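Ancylostoma secreted protein 1 (Necator americanus, PDB 3NT8) is a secreted hookworm protein built of two CAP domains and is probably associated with the transition of infective larvae to parasitism. Local coordinates at residues F25-S30 against W74-E79. Numbering follows the deposited sequence.
Sequences FGCSNS and WDCAME
Cys27 and Cys76 join the two segments through a disulfide, with Cys27 SG bonded to Cys76 SG at 2.1 Å. The sulfur of Cys27 is the bump at the middle of the contact. Held by Cys76, it seats against the edge of the Trp74 indole and Glu79 OE1. Cys27 SG meets the indole at its edge, near the ring plane, 3.4 Å from Trp74 NE1. Glu79 OE1 lies 3.4 Å from Cys27 SG.

Phe25 covers another part of the tryptophan. Its edge is directed at one face of the five-membered ring in a T-shaped stack, with centroids 5.3 Å apart and planes at 78°. Phe25 CD1 does the touching, 3.9 Å from Trp74 CG, while Trp74 CB sits at the edge of the phenyl ring. The indole thus has phenylalanine over a face and sulfur at its edge.

Glu79 reaches out as an extended arm, its CG anti to the backbone N (chi1 -180°). Its two oxygens are gripped separately. Trp74 NE1 donates to Glu79 OE1 at 2.7 Å, with the acceptor close to the indole plane, which would limit rotation of the ring. Asn29 ND2 donates to Glu79 OE2 in a nearly straight bond of 2.9 Å (171°). The amide and carboxylate planes are turned well away from each other. Arg37 forms a salt bridge to the same OE2, and its charge probably stabilises the carboxylate as an anion. Asn29 ND2 also bonds Gln83 OE1.

The disulfide ties the loop leading into helix 34-52 to the start of helix 76-85. Asp75 is the N-cap of that second helix, OD2 accepting from Met78 N. Helix 34-52 packs against Phe25, Cys27 and Trp74. Trp74 lies on the outermost strand 73-74, which runs parallel to strand 159-167, and packs there on Leu160 and Cys162.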
loop_
_atom_site.group_PDB
_atom_site.type_symbol
_atom_site.label_atom_id
_atom_site.label_comp_id
_atom_site.label_asym_id
_atom_site.label_seq_id
_atom_site.Cartn_x
_atom_site.Cartn_y
_atom_site.Cartn_z
ATOM N N PHE A 25 4.867 14.117 -24.441
ATOM C CA PHE A 25 3.915 14.572 -23.393
ATOM C C PHE A 25 2.465 14.637 -23.842
ATOM O O PHE A 25 1.626 13.890 -23.337
ATOM C CB PHE A 25 4.402 15.833 -22.671
ATOM C CG PHE A 25 5.728 15.630 -21.966
ATOM C CD1 PHE A 25 5.816 14.805 -20.833
ATOM C CD2 PHE A 25 6.889 16.222 -22.446
ATOM C CE1 PHE A 25 7.017 14.599 -20.202
ATOM C CE2 PHE A 25 8.114 15.983 -21.820
ATOM C CZ PHE A 25 8.187 15.170 -20.725
ATOM N N GLY A 26 2.176 15.493 -24.817
ATOM C CA GLY A 26 0.835 15.586 -25.385
ATOM C C GLY A 26 -0.141 16.219 -24.423
ATOM O O GLY A 26 -1.341 15.981 -24.527
ATOM N N CYS A 27 0.353 17.044 -23.494
ATOM C CA CYS A 27 -0.543 17.724 -22.552
ATOM C C CYS A 27 -0.992 19.072 -23.087
ATOM O O CYS A 27 -0.222 19.805 -23.707
ATOM C CB CYS A 27 0.061 17.861 -21.145
ATOM S SG CYS A 27 0.797 16.309 -20.414
ATOM N N SER A 28 -2.247 19.393 -22.831
ATOM C CA SER A 28 -2.811 20.642 -23.314
ATOM C C SER A 28 -2.459 21.801 -22.392
ATOM O O SER A 28 -2.512 22.936 -22.789
ATOM C CB SER A 28 -4.331 20.555 -23.528
ATOM O OG SER A 28 -5.079 20.058 -22.397
ATOM N N ASN A 29 -2.036 21.512 -21.171
ATOM C CA ASN A 29 -1.906 22.603 -20.205
ATOM C C ASN A 29 -0.816 23.569 -20.679
ATOM O O ASN A 29 0.302 23.132 -20.985
ATOM C CB ASN A 29 -1.690 22.058 -18.777
ATOM C CG ASN A 29 -1.368 23.135 -17.776
ATOM O OD1 ASN A 29 -2.007 24.174 -17.724
ATOM N ND2 ASN A 29 -0.344 22.882 -16.950
ATOM N N SER A 30 -1.171 24.859 -20.818
ATOM C CA SER A 30 -0.189 25.922 -21.113
ATOM C C SER A 30 0.488 26.544 -19.820
ATOM O O SER A 30 1.276 27.469 -19.925
ATOM C CB SER A 30 -0.843 27.021 -21.989
ATOM O OG SER A 30 -1.858 27.703 -21.259
ATOM N N TRP A 74 4.809 10.439 -17.025
ATOM C CA TRP A 74 3.943 11.635 -16.879
ATOM C C TRP A 74 2.435 11.409 -17.091
ATOM O O TRP A 74 2.027 10.663 -17.974
ATOM C CB TRP A 74 4.457 12.741 -17.820
ATOM C CG TRP A 74 3.926 14.087 -17.507
ATOM C CD1 TRP A 74 2.816 14.692 -18.070
ATOM C CD2 TRP A 74 4.472 15.023 -16.581
ATOM N NE1 TRP A 74 2.650 15.927 -17.534
ATOM C CE2 TRP A 74 3.664 16.173 -16.638
ATOM C CE3 TRP A 74 5.591 15.002 -15.708
ATOM C CZ2 TRP A 74 3.899 17.295 -15.845
ATOM C CZ3 TRP A 74 5.834 16.117 -14.904
ATOM C CH2 TRP A 74 4.995 17.257 -14.995
ATOM N N ASP A 75 1.581 12.081 -16.320
ATOM C CA ASP A 75 0.164 11.911 -16.571
ATOM C C ASP A 75 -0.528 13.257 -16.798
ATOM O O ASP A 75 -0.500 14.113 -15.915
ATOM C CB ASP A 75 -0.473 11.076 -15.449
ATOM C CG ASP A 75 -1.939 10.768 -15.708
ATOM O OD1 ASP A 75 -2.248 9.644 -16.123
ATOM O OD2 ASP A 75 -2.789 11.652 -15.490
ATOM N N CYS A 76 -1.145 13.468 -17.967
ATOM C CA CYS A 76 -1.642 14.820 -18.291
ATOM C C CYS A 76 -2.813 15.239 -17.411
ATOM O O CYS A 76 -2.931 16.417 -17.047
ATOM C CB CYS A 76 -1.968 15.013 -19.756
ATOM S SG CYS A 76 -0.534 14.789 -20.852
ATOM N N ALA A 77 -3.651 14.260 -17.081
ATOM C CA ALA A 77 -4.848 14.422 -16.332
ATOM C C ALA A 77 -4.465 14.752 -14.922
ATOM O O ALA A 77 -5.103 15.608 -14.275
ATOM C CB ALA A 77 -5.666 13.125 -16.380
ATOM N N MET A 78 -3.423 14.083 -14.408
ATOM C CA MET A 78 -2.918 14.398 -13.057
ATOM C C MET A 78 -2.363 15.803 -13.016
ATOM O O MET A 78 -2.735 16.555 -12.123
ATOM C CB MET A 78 -1.887 13.382 -12.545
ATOM C CG MET A 78 -2.579 12.173 -11.953
ATOM S SD MET A 78 -1.429 10.852 -11.812
ATOM C CE MET A 78 -0.392 11.547 -10.534
ATOM N N GLU A 79 -1.538 16.152 -14.002
ATOM C CA GLU A 79 -1.003 17.508 -14.155
ATOM C C GLU A 79 -2.091 18.568 -14.213
ATOM O O GLU A 79 -1.995 19.620 -13.541
ATOM C CB GLU A 79 -0.129 17.624 -15.402
ATOM C CG GLU A 79 0.474 19.070 -15.609
ATOM C CD GLU A 79 0.971 19.270 -16.982
ATOM O OE1 GLU A 79 1.276 18.288 -17.683
ATOM O OE2 GLU A 79 1.039 20.422 -17.435
#